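Local coordinates for 2-(3-amino-3-carboxypropyl)histidine synthase (Pyrococcus horikoshii, PDB 3LZD), which catalyses the first step of diphthamide biosynthesis, transferring the 3-amino-3-carboxypropyl group of S-adenosyl-L-methionine to a histidine of elongation factor 2 by means of a [4Fe-4S] cluster, at residues A[135-140]-A[168-173]; A[161-166]-A[235-240]. All coordinates share one frame; numbering follows the deposited sequence.

Interaction 1 (A[135-140]-A[168-173])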
# COMPACT_ATOMS: atom_id res chain seq x y z
N VAL A 135 9.23 32.00 -4.53
CA VAL A 135 8.51 33.05 -5.23
C VAL A 135 7.78 34.12 -4.39
O VAL A 135 6.96 33.81 -3.53
CB VAL A 135 7.52 32.47 -6.25
CG1 VAL A 135 6.44 31.64 -5.53
CG2 VAL A 135 6.88 33.61 -7.05
N SER A 136 8.11 35.38 -4.66
CA SER A 136 7.44 36.50 -3.98
C SER A 136 6.08 36.66 -4.65
O SER A 136 6.00 36.70 -5.87
CB SER A 136 8.24 37.78 -4.15
OG SER A 136 7.48 38.89 -3.71
N VAL A 137 5.02 36.76 -3.86
CA VAL A 137 3.69 36.87 -4.46
C VAL A 137 3.16 38.29 -4.74
O VAL A 137 2.22 38.46 -5.51
CB VAL A 137 2.63 36.14 -3.59
CG1 VAL A 137 3.14 34.76 -3.20
CG2 VAL A 137 2.28 36.98 -2.36
N VAL A 138 3.76 39.30 -4.13
CA VAL A 138 3.27 40.66 -4.31
C VAL A 138 3.14 41.17 -5.75
O VAL A 138 2.08 41.67 -6.12
CB VAL A 138 4.10 41.65 -3.48
CG1 VAL A 138 3.54 43.06 -3.65
CG2 VAL A 138 4.07 41.24 -2.02
N GLU A 139 4.19 41.02 -6.55
CA GLU A 139 4.13 41.48 -7.94
C GLU A 139 2.87 40.97 -8.65
O GLU A 139 2.20 41.72 -9.35
CB GLU A 139 5.38 41.05 -8.70
N ALA A 140 2.54 39.70 -8.44
CA ALA A 140 1.38 39.12 -9.09
C ALA A 140 0.06 39.69 -8.60
O ALA A 140 -0.94 39.69 -9.32
CB ALA A 140 1.39 37.60 -8.95
N LYS A 168 1.95 37.19 5.01
CA LYS A 168 2.14 38.46 5.73
C LYS A 168 2.35 39.61 4.74
O LYS A 168 1.79 40.69 4.91
CB LYS A 168 3.36 38.38 6.68
N GLU A 169 3.16 39.37 3.72
CA GLU A 169 3.45 40.37 2.70
C GLU A 169 2.21 40.67 1.87
O GLU A 169 1.90 41.82 1.58
CB GLU A 169 4.57 39.88 1.79
CG GLU A 169 5.50 40.99 1.33
CD GLU A 169 6.95 40.68 1.63
OE1 GLU A 169 7.22 40.15 2.74
OE2 GLU A 169 7.81 40.97 0.78
N ALA A 170 1.50 39.62 1.48
CA ALA A 170 0.29 39.77 0.70
C ALA A 170 -0.69 40.63 1.52
O ALA A 170 -1.37 41.51 0.98
CB ALA A 170 -0.31 38.40 0.42
N LYS A 171 -0.77 40.37 2.82
CA LYS A 171 -1.67 41.13 3.67
C LYS A 171 -1.33 42.63 3.73
O LYS A 171 -2.20 43.48 3.51
CB LYS A 171 -1.68 40.56 5.09
CG LYS A 171 -2.58 41.34 6.04
CD LYS A 171 -2.84 40.59 7.33
CE LYS A 171 -3.57 41.49 8.32
NZ LYS A 171 -4.02 40.75 9.52
N GLU A 172 -0.07 42.94 4.02
CA GLU A 172 0.40 44.32 4.10
C GLU A 172 0.14 45.06 2.80
O GLU A 172 -0.26 46.23 2.80
CB GLU A 172 1.91 44.35 4.43
CG GLU A 172 2.23 44.11 5.90
CD GLU A 172 3.73 43.89 6.16
OE1 GLU A 172 4.56 44.45 5.41
OE2 GLU A 172 4.08 43.18 7.12
N PHE A 173 0.35 44.38 1.68
CA PHE A 173 0.12 44.99 0.40
C PHE A 173 -1.36 45.29 0.19
O PHE A 173 -1.74 46.42 -0.10
CB PHE A 173 0.61 44.08 -0.72
CG PHE A 173 0.26 44.58 -2.08
CD1 PHE A 173 0.89 45.69 -2.61
CD2 PHE A 173 -0.76 43.97 -2.80
CE1 PHE A 173 0.51 46.20 -3.84
CE2 PHE A 173 -1.15 44.47 -4.04
CZ PHE A 173 -0.51 45.58 -4.56
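V138 carries this contact, splitting its two methyls between F173 and E169 on helix 167-176. CG1 lies over one face of the F173 ring as a CH-pi contact, 4.2 Å from the ring centroid, 25° off the normal and displaced toward the CG and CD1 side. CG2 takes the other direction and presses on the aliphatic part of E169, with V138 CG2 to E169 CG at 3.7 Å; the two side chains meet nearly at right angles, and the touching group is the CG methylene, beyond which the chain bends at chi2. The first torsion of V138 (-178°) aims the methyls: CG1 anti to the backbone N, over the ring, and CG2 anti to the carbonyl carbon, toward E169. Beside this pair, V137 CG2 rests on A170 CB at 4.1 Å. Cut back to an alanine, V138 would probably open a gap over the F173 ring and leave the E169 methylene without its apolar neighbour. No hydrogen bond crosses. Further in, V137 and A170 both pack on I214 of strand 210-214, while L141, farther along helix 138-143, touches A170 and F173, so residues 137-138 and helix 167-176 lie side by side against strand 210-214.

Interaction 2 (A[161-166]-A[235-240]); sequences AQHIHQ and IDPYTK
H163 and Y238 both hold CG anti to their own carbonyl carbon (chi1 -58° and -62°), and those torsions swing the two rings to a meeting between loops. The loops leave the carboxyl ends of two parallel strands, 154-159 and 231-235, which flank strand 210-214 in a mixed sheet. The second of them turns through an Asx motif at D236, with P237 over the H163 ring and the far end of Y238 reaching its edge.

The imidazole is held from three directions. P237 CG sits over one face, a CH-pi contact 4.2 Å from the ring centroid, with NE2 the nearest ring atom. On the opposite face lies the side chain of the preceding residue, with Q162 CG 3.5 Å above the ring plane and over its centre. At the edge, in plane, comes the phenol oxygen: H163 CE1 to Y238 OH is 3.9 Å, a van der Waals approach. Proline on one side and glutamine on the other should keep the ring from tipping.

D236 fixes the partner loop by taking two backbone N-H groups on one oxygen. D236 OD2 is 2.7 Å from Y238 N, which meets it nearly in line with the C-O bond. From D236 OD2 to T239 N is 3.0 Å, this donor coming from well above the carboxylate plane but with the straighter N-H...O angle of 163°. The other oxygen, OD1, has a weak bond to S216 OG. Outside the two loops, V135 touches both H163 and Y238, closing the contact from a third part of the chain. The iron-sulfur cluster lies about 12 Å from the Q162 side chain, near but beyond direct contact. One water joins the loops, standing 2.6 Å from Y238 OH and donating to Q162 OE1.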
# COMPACT_ATOMS: atom_id res chain seq x y z
N ALA A 161 0.33 25.64 1.60
CA ALA A 161 1.52 25.55 2.45
C ALA A 161 2.78 26.18 1.89
O ALA A 161 3.48 26.91 2.58
CB ALA A 161 1.78 24.07 2.81
N GLN A 162 3.08 25.90 0.63
CA GLN A 162 4.30 26.41 0.01
C GLN A 162 4.43 27.93 -0.12
O GLN A 162 5.55 28.43 -0.33
CB GLN A 162 4.48 25.77 -1.37
CG GLN A 162 3.46 26.20 -2.39
CD GLN A 162 3.63 25.49 -3.71
OE1 GLN A 162 4.72 25.47 -4.28
NE2 GLN A 162 2.55 24.90 -4.20
N HIS A 163 3.32 28.66 -0.02
CA HIS A 163 3.38 30.12 -0.12
C HIS A 163 2.94 30.79 1.18
O HIS A 163 2.79 32.02 1.22
CB HIS A 163 2.47 30.62 -1.26
CG HIS A 163 2.82 30.04 -2.59
ND1 HIS A 163 4.08 30.12 -3.14
CD2 HIS A 163 2.07 29.33 -3.48
CE1 HIS A 163 4.10 29.49 -4.30
NE2 HIS A 163 2.89 29.00 -4.53
N ILE A 164 2.75 29.99 2.23
CA ILE A 164 2.26 30.50 3.51
C ILE A 164 3.12 31.59 4.16
O ILE A 164 2.59 32.50 4.78
CB ILE A 164 2.04 29.31 4.52
CG1 ILE A 164 1.11 29.74 5.66
CG2 ILE A 164 3.36 28.81 5.06
CD1 ILE A 164 -0.34 29.94 5.24
N HIS A 165 4.43 31.50 4.00
CA HIS A 165 5.32 32.50 4.56
C HIS A 165 5.11 33.83 3.85
O HIS A 165 5.50 34.86 4.36
CB HIS A 165 6.78 32.07 4.41
CG HIS A 165 7.17 31.76 3.00
ND1 HIS A 165 6.54 30.79 2.25
CD2 HIS A 165 8.12 32.30 2.20
CE1 HIS A 165 7.09 30.74 1.05
NE2 HIS A 165 8.05 31.65 0.99
N GLN A 166 4.50 33.79 2.67
CA GLN A 166 4.26 35.01 1.91
C GLN A 166 2.94 35.71 2.25
O GLN A 166 2.68 36.81 1.77
CB GLN A 166 4.29 34.69 0.41
CG GLN A 166 5.67 34.35 -0.15
CD GLN A 166 6.47 35.57 -0.54
OE1 GLN A 166 5.94 36.51 -1.15
NE2 GLN A 166 7.76 35.55 -0.23
N ILE A 235 -5.04 33.70 -8.07
CA ILE A 235 -3.94 34.37 -8.75
C ILE A 235 -2.68 33.52 -8.62
O ILE A 235 -2.22 33.23 -7.51
CB ILE A 235 -3.68 35.77 -8.17
CG1 ILE A 235 -4.84 36.70 -8.57
CG2 ILE A 235 -2.35 36.30 -8.67
CD1 ILE A 235 -4.71 38.13 -8.06
N ASP A 236 -2.13 33.12 -9.77
CA ASP A 236 -0.92 32.31 -9.85
C ASP A 236 0.27 33.26 -9.66
O ASP A 236 0.46 34.19 -10.44
CB ASP A 236 -0.86 31.62 -11.22
CG ASP A 236 0.37 30.73 -11.40
OD1 ASP A 236 0.19 29.59 -11.88
OD2 ASP A 236 1.51 31.16 -11.08
N PRO A 237 1.09 33.04 -8.62
CA PRO A 237 2.25 33.90 -8.36
C PRO A 237 3.37 33.83 -9.39
O PRO A 237 4.18 34.74 -9.48
CB PRO A 237 2.69 33.45 -6.97
CG PRO A 237 2.38 31.97 -6.99
CD PRO A 237 1.00 31.94 -7.63
N TYR A 238 3.42 32.76 -10.16
CA TYR A 238 4.45 32.61 -11.17
C TYR A 238 4.09 33.25 -12.51
O TYR A 238 4.88 34.00 -13.07
CB TYR A 238 4.78 31.13 -11.40
CG TYR A 238 5.32 30.42 -10.19
CD1 TYR A 238 4.47 29.79 -9.28
CD2 TYR A 238 6.69 30.34 -9.97
CE1 TYR A 238 4.97 29.11 -8.18
CE2 TYR A 238 7.21 29.67 -8.88
CZ TYR A 238 6.35 29.05 -7.99
OH TYR A 238 6.86 28.40 -6.90
N THR A 239 2.91 32.95 -13.01
CA THR A 239 2.45 33.49 -14.29
C THR A 239 1.72 34.83 -14.17
O THR A 239 1.56 35.55 -15.16
CB THR A 239 1.51 32.52 -14.98
OG1 THR A 239 0.39 32.29 -14.12
CG2 THR A 239 2.20 31.21 -15.27
N LYS A 240 1.25 35.13 -12.96
CA LYS A 240 0.50 36.35 -12.69
C LYS A 240 -0.87 36.27 -13.35
O LYS A 240 -1.58 37.26 -13.44
CB LYS A 240 1.25 37.58 -13.21
CG LYS A 240 2.59 37.84 -12.53
CD LYS A 240 3.35 38.97 -13.19
CE LYS A 240 4.73 39.15 -12.57
NZ LYS A 240 5.59 40.08 -13.34
O HOH W 1 5.98 25.92 -6.61

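In the fold
Strand 126-130 belongs to one sheet, and the chain after it runs through 135-140 onto a second sheet. Interaction 1 then closes a loop of 27 intervening residues, containing strand 154-159, when helix 167-176 comes back against that segment. Before it does, 161-166 has passed by, and this segment waits for 235-240: interaction 2 spans 68 residues, including strand 210-214 and helix 219-228. The segments alternate, so the two loops cross. With centres 8 Å apart they also touch, through a probable hydrogen bond from V137 N to Q166 OE1 (2.9 Å). Interaction 1 ties the incoming connection to helix 167-176, and interaction 2 joins two loops at the carboxyl ends of strands of the second sheet.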